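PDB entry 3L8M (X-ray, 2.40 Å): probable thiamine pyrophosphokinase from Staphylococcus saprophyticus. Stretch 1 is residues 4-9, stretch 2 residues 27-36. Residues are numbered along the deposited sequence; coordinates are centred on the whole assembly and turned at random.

Stretch 1 4-9: NLLCGN
Stretch 2 (27-36) GIDRGTLILL

Two neighbouring parallel strands end side by side, and the start of the helix that follows the second packs against the end of the first, so the contact joins one backbone hydrogen bond to two small apolar groups, L6 with I34 and L35, and I28 with L5 and C7. Strand 4-6 is extended (phi/psi near -112/130), as is strand 27-28; L6 pairs with G27 in a parallel bridge, CA to CA 5.3 Å. The bond that fixes the register runs from I28 N to L6 O, 2.9 Å and nearly straight at 163°. After I28 the chain turns sharply at D29, whose phi is positive (54/-121), and leads into the helix that carries G31 to L36 and continues beyond. Two bonds secure the turn: G31 N to I28 O at 2.9 Å and T32 N to D29 O at 3.1 Å; T32 OG1 adds a weak bond to D29 O, also 3.1 Å. The axes of helix and strand 4-6 come within 8.1 Å and their N-to-C directions differ by 107°, so the helix runs steeply across the strand direction and its later turns leave it. The nearest CA atoms are those of C7 and G31, 4.4 Å apart. Glycine permits this: a CB on G31 would lie 1.7 Å from L6 O. Instead, G31 CA directs a C-H at L6 O (3.2 Å, 173°), giving that carbonyl a second, weaker partner. C7 CA makes a similar contact with I28 O at 3.5 Å. G27 likewise has no room for a CB, which would clash with T32 OG1. L6 (chi1 t, chi2 p) sends CD2 against the helix, 3.8 Å from I34 CB and 4.0 Å from L35 CD2; I34 is m/m and L35 m/t. I28 (m/m) points toward stretch 1, its CG1 3.9 Å from CD2 of L5 (m/p) and its CB 4.0 Å from SG of C7 (chi1 m). R30, with chi1 m and an extended chain beyond, leads its end away.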

# COMPACT_ATOMS: atom_id res chain seq x y z
N ASN A 4 8.64 -0.02 12.72
CA ASN A 4 8.87 1.01 13.73
C ASN A 4 8.19 0.55 15.01
O ASN A 4 7.04 0.13 14.98
CB ASN A 4 8.24 2.34 13.33
CG ASN A 4 8.83 2.91 12.07
OD1 ASN A 4 10.04 3.17 12.00
ND2 ASN A 4 7.99 3.09 11.06
N LEU A 5 8.90 0.62 16.13
CA LEU A 5 8.34 0.23 17.41
C LEU A 5 8.17 1.45 18.30
O LEU A 5 9.05 2.31 18.35
CB LEU A 5 9.24 -0.79 18.14
CG LEU A 5 9.08 -2.26 17.75
CD1 LEU A 5 9.53 -2.47 16.31
CD2 LEU A 5 9.90 -3.13 18.71
N LEU A 6 7.04 1.53 18.97
CA LEU A 6 6.82 2.63 19.89
C LEU A 6 6.71 2.04 21.30
O LEU A 6 5.86 1.18 21.55
CB LEU A 6 5.55 3.39 19.53
CG LEU A 6 5.32 4.67 20.35
CD1 LEU A 6 6.55 5.57 20.22
CD2 LEU A 6 4.07 5.39 19.85
N CYS A 7 7.59 2.48 22.20
CA CYS A 7 7.59 2.00 23.59
C CYS A 7 6.99 3.01 24.57
O CYS A 7 6.82 2.70 25.74
CB CYS A 7 9.00 1.71 24.09
SG CYS A 7 9.95 0.60 23.08
N GLY A 8 6.68 4.21 24.09
CA GLY A 8 6.12 5.23 24.96
C GLY A 8 6.21 6.60 24.31
O GLY A 8 6.53 6.69 23.13
N ASN A 9 5.94 7.67 25.07
CA ASN A 9 5.96 9.02 24.51
C ASN A 9 7.08 9.97 24.94
O ASN A 9 6.96 11.19 24.77
CB ASN A 9 4.60 9.69 24.76
CG ASN A 9 4.33 9.93 26.23
OD1 ASN A 9 4.82 9.19 27.10
ND2 ASN A 9 3.54 10.95 26.53
N GLY A 27 3.43 -1.91 18.59
CA GLY A 27 3.29 -1.27 19.89
C GLY A 27 3.88 -2.08 21.05
O GLY A 27 3.59 -3.28 21.19
N ILE A 28 4.71 -1.44 21.88
CA ILE A 28 5.31 -2.09 23.04
C ILE A 28 4.77 -1.39 24.29
O ILE A 28 5.01 -0.19 24.49
CB ILE A 28 6.86 -1.99 23.06
CG1 ILE A 28 7.47 -2.53 21.76
CG2 ILE A 28 7.43 -2.80 24.23
CD1 ILE A 28 7.20 -4.02 21.51
N ASP A 29 4.03 -2.13 25.11
CA ASP A 29 3.44 -1.58 26.33
C ASP A 29 2.61 -0.34 26.04
O ASP A 29 1.65 -0.41 25.27
CB ASP A 29 4.54 -1.26 27.34
CG ASP A 29 5.45 -2.45 27.60
OD1 ASP A 29 4.90 -3.54 27.87
OD2 ASP A 29 6.69 -2.30 27.53
N ARG A 30 2.97 0.79 26.65
CA ARG A 30 2.25 2.05 26.45
C ARG A 30 2.26 2.55 25.00
O ARG A 30 1.37 3.31 24.59
CB ARG A 30 2.81 3.14 27.37
CG ARG A 30 2.56 2.92 28.84
CD ARG A 30 3.21 4.03 29.68
NE ARG A 30 2.92 3.88 31.10
CZ ARG A 30 3.31 4.74 32.04
NH1 ARG A 30 4.01 5.83 31.71
NH2 ARG A 30 3.00 4.53 33.31
N GLY A 31 3.26 2.15 24.22
CA GLY A 31 3.30 2.57 22.83
C GLY A 31 2.02 2.15 22.12
O GLY A 31 1.49 2.88 21.30
N THR A 32 1.51 0.97 22.47
CA THR A 32 0.29 0.45 21.85
C THR A 32 -0.86 1.46 21.86
O THR A 32 -1.40 1.80 20.81
CB THR A 32 -0.17 -0.86 22.56
OG1 THR A 32 0.90 -1.81 22.55
CG2 THR A 32 -1.37 -1.46 21.86
N LEU A 33 -1.24 1.95 23.04
CA LEU A 33 -2.32 2.92 23.14
C LEU A 33 -2.02 4.25 22.43
O LEU A 33 -2.93 4.87 21.89
CB LEU A 33 -2.67 3.18 24.61
CG LEU A 33 -3.27 2.01 25.41
CD1 LEU A 33 -4.49 1.48 24.67
CD2 LEU A 33 -2.23 0.91 25.60
N ILE A 34 -0.76 4.69 22.43
CA ILE A 34 -0.41 5.94 21.76
C ILE A 34 -0.64 5.78 20.25
O ILE A 34 -1.12 6.70 19.58
CB ILE A 34 1.07 6.38 21.98
CG1 ILE A 34 1.43 6.48 23.47
CG2 ILE A 34 1.31 7.72 21.30
CD1 ILE A 34 0.46 7.29 24.30
N LEU A 35 -0.28 4.61 19.70
CA LEU A 35 -0.47 4.37 18.27
C LEU A 35 -1.94 4.48 17.88
O LEU A 35 -2.31 5.26 17.00
CB LEU A 35 0.07 2.99 17.87
CG LEU A 35 1.60 2.92 17.83
CD1 LEU A 35 2.08 1.51 17.55
CD2 LEU A 35 2.09 3.86 16.75
N LEU A 36 -2.77 3.70 18.57
CA LEU A 36 -4.20 3.66 18.35
C LEU A 36 -4.84 5.04 18.50
O LEU A 36 -5.66 5.44 17.66
CB LEU A 36 -4.84 2.67 19.33
CG LEU A 36 -4.40 1.21 19.13
CD1 LEU A 36 -4.84 0.37 20.32
CD2 LEU A 36 -5.00 0.67 17.83